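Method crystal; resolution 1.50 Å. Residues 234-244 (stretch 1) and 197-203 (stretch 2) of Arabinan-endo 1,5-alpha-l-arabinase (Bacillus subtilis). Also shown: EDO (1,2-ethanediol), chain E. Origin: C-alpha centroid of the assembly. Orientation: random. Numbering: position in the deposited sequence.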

# COMPACT_ATOMS: atom_id res chain seq x y z
N SER A 234 -3.92 20.25 -7.16
CA SER A 234 -4.53 19.34 -6.22
C SER A 234 -4.54 17.91 -6.73
O SER A 234 -4.92 17.66 -7.87
CB SER A 234 -5.97 19.78 -5.93
OG SER A 234 -6.63 18.86 -5.08
N MET A 235 -4.23 17.00 -5.85
CA MET A 235 -4.28 15.57 -6.15
C MET A 235 -5.69 15.08 -6.36
O MET A 235 -5.89 14.01 -6.94
CB MET A 235 -3.53 14.74 -5.09
CG MET A 235 -2.05 15.04 -5.03
SD MET A 235 -1.14 13.89 -3.99
CE MET A 235 -1.05 12.41 -5.03
N LEU A 236 -6.68 15.84 -5.93
CA LEU A 236 -8.09 15.49 -6.29
C LEU A 236 -8.44 15.75 -7.75
O LEU A 236 -9.45 15.25 -8.25
CB LEU A 236 -9.04 16.26 -5.41
CG LEU A 236 -9.15 15.80 -3.97
CD1 LEU A 236 -10.10 16.80 -3.32
CD2 LEU A 236 -9.71 14.37 -3.87
N GLU A 237 -7.64 16.58 -8.42
CA GLU A 237 -7.80 16.88 -9.84
C GLU A 237 -6.70 16.27 -10.70
O GLU A 237 -6.33 16.81 -11.74
CB GLU A 237 -7.83 18.39 -10.01
CG GLU A 237 -9.00 19.01 -9.26
CD GLU A 237 -10.38 18.58 -9.80
OE1 GLU A 237 -10.53 18.17 -11.00
OE2 GLU A 237 -11.36 18.66 -9.01
N GLY A 238 -6.17 15.14 -10.25
CA GLY A 238 -5.18 14.42 -11.03
C GLY A 238 -3.79 14.97 -10.87
O GLY A 238 -2.84 14.52 -11.54
N GLY A 239 -3.62 15.90 -9.92
CA GLY A 239 -2.27 16.37 -9.61
C GLY A 239 -1.40 15.29 -8.96
O GLY A 239 -1.87 14.24 -8.50
N GLY A 240 -0.12 15.59 -8.89
CA GLY A 240 0.88 14.67 -8.35
C GLY A 240 2.16 14.80 -9.15
O GLY A 240 2.19 14.67 -10.38
N THR A 241 3.24 15.12 -8.44
CA THR A 241 4.54 15.25 -9.04
C THR A 241 5.14 13.86 -9.13
O THR A 241 4.99 13.08 -8.23
CB THR A 241 5.42 16.19 -8.16
OG1 THR A 241 4.86 17.51 -8.15
CG2 THR A 241 6.81 16.34 -8.69
N ILE A 242 5.85 13.58 -10.22
CA ILE A 242 6.34 12.25 -10.50
C ILE A 242 7.71 12.09 -9.87
O ILE A 242 8.70 12.76 -10.24
CB ILE A 242 6.36 11.94 -12.01
CG1 ILE A 242 4.95 12.18 -12.67
CG2 ILE A 242 6.91 10.55 -12.24
CD1 ILE A 242 3.80 11.51 -12.02
N LEU A 243 7.74 11.17 -8.92
CA LEU A 243 8.98 10.69 -8.31
C LEU A 243 9.72 9.71 -9.19
O LEU A 243 10.95 9.75 -9.26
CB LEU A 243 8.68 9.98 -7.00
CG LEU A 243 9.90 9.52 -6.18
CD1 LEU A 243 10.71 10.72 -5.70
CD2 LEU A 243 9.45 8.65 -5.07
N ASP A 244 8.98 8.85 -9.89
CA ASP A 244 9.61 7.71 -10.55
C ASP A 244 8.68 7.23 -11.63
O ASP A 244 7.52 6.92 -11.36
CB ASP A 244 9.79 6.64 -9.49
CG ASP A 244 10.65 5.45 -9.90
OD1 ASP A 244 10.94 5.22 -11.09
OD2 ASP A 244 11.11 4.67 -9.02
C1 EDO E . 12.32 1.97 -10.96
O1 EDO E . 12.11 2.34 -9.60
C2 EDO E . 13.57 2.62 -11.50
O2 EDO E . 13.29 3.94 -11.92
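Stretch 2, residues 197-203: YLMVSFD

Three successive glycines, Gly238 to Gly240, lie where the aromatic ring of Phe202 meets stretch 1, and the ring is met there by backbone carbonyls rather than side chains. Phe202 CZ is 3.7 Å from Gly238 O and 3.7 Å from Gly239 O; the latter oxygen lies at the ring edge, near its plane. At Gly240 the space is tight: a CB placed ideally there would stand 3.4 Å from Phe202 CZ, and the backbone angles (phi 143°, psi 122°) by themselves call for glycine.

Stretch 2 is extended throughout, a strand that begins earlier in the chain. Leu198, Val200 and Phe202 direct their CA-to-CB bonds toward stretch 1, the every-second-residue pattern expected of a strand presenting one side. Stretch 1 is mostly loop, with strand at Thr241 and Ile242 and a corner at Leu243. Its first turn is held by Ser234 O, which accepts hydrogen bonds from Glu237 N and Gly239 N, both at 3.0 Å, while Leu236 N donates to Ser234 OG at 3.1 Å.

No hydrogen bond joins the two stretches, so the strand packs against the loop without sheet pairing; the backbones stay well apart, Met235 CA lying 9.0 Å from Leu198 CA. Side chains bridge this gap. The CA-to-CB bond of Met235 points toward the strand, and its side chain (m, t, p) spans two residues: SD lies 4.0 Å from Leu198 CD2, and CE lies 3.8 Å from Val200 CG2. Ile242 starts sideways, but its end comes nearer, bringing CD1 to 4.2 Å from Phe202 CD2. From Met235–Leu198 to Gly239–Phe202, contacts advance in the same sense along both chains. At the corner, out of this order, Leu243 CD2 meets Met199 CE at 4.3 Å, the extended Met199 side chain (m, t, t) carrying its methyl there. The contact is modest, burying 313 Å² in all.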

# COMPACT_ATOMS: atom_id res chain seq x y z
N TYR A 197 2.46 14.11 3.62
CA TYR A 197 2.81 13.71 2.26
C TYR A 197 2.05 12.49 1.84
O TYR A 197 2.02 11.50 2.59
CB TYR A 197 4.31 13.43 2.11
CG TYR A 197 5.17 14.65 2.32
CD1 TYR A 197 5.49 15.51 1.25
CD2 TYR A 197 5.64 14.98 3.59
CE1 TYR A 197 6.25 16.66 1.46
CE2 TYR A 197 6.40 16.16 3.81
CZ TYR A 197 6.72 16.98 2.74
OH TYR A 197 7.48 18.12 2.94
N LEU A 198 1.43 12.55 0.68
CA LEU A 198 0.72 11.43 0.07
C LEU A 198 1.45 11.02 -1.21
O LEU A 198 1.69 11.85 -2.08
CB LEU A 198 -0.69 11.82 -0.28
CG LEU A 198 -1.51 10.75 -1.01
CD1 LEU A 198 -1.76 9.51 -0.16
CD2 LEU A 198 -2.85 11.36 -1.43
N MET A 199 1.84 9.77 -1.32
CA MET A 199 2.27 9.19 -2.58
C MET A 199 1.21 8.20 -3.05
O MET A 199 0.61 7.50 -2.25
CB MET A 199 3.57 8.44 -2.43
CG MET A 199 4.68 9.22 -1.92
SD MET A 199 6.23 8.23 -1.98
CE MET A 199 7.41 9.39 -1.41
N VAL A 200 0.97 8.17 -4.36
CA VAL A 200 0.07 7.20 -4.96
C VAL A 200 0.77 6.59 -6.18
O VAL A 200 1.75 7.13 -6.69
CB VAL A 200 -1.28 7.82 -5.38
CG1 VAL A 200 -1.95 8.44 -4.22
CG2 VAL A 200 -1.09 8.85 -6.48
N SER A 201 0.33 5.40 -6.58
CA SER A 201 0.69 4.85 -7.87
C SER A 201 -0.33 5.32 -8.92
O SER A 201 -1.52 5.15 -8.71
CB SER A 201 0.70 3.33 -7.79
OG SER A 201 1.68 2.89 -6.88
N PHE A 202 0.13 5.95 -9.99
CA PHE A 202 -0.69 6.19 -11.17
C PHE A 202 -0.58 4.91 -11.99
O PHE A 202 0.52 4.39 -12.17
CB PHE A 202 -0.15 7.38 -12.00
CG PHE A 202 -0.52 8.75 -11.51
CD1 PHE A 202 -1.28 8.94 -10.36
CD2 PHE A 202 -0.07 9.85 -12.21
CE1 PHE A 202 -1.58 10.22 -9.90
CE2 PHE A 202 -0.41 11.13 -11.79
CZ PHE A 202 -1.18 11.31 -10.64
N ASP A 203 -1.69 4.41 -12.49
CA ASP A 203 -1.74 3.16 -13.25
C ASP A 203 -2.05 3.49 -14.69
O ASP A 203 -2.47 4.58 -15.01
CB ASP A 203 -2.90 2.27 -12.75
CG ASP A 203 -2.67 1.68 -11.36
OD1 ASP A 203 -1.55 1.77 -10.81
OD2 ASP A 203 -3.61 1.10 -10.74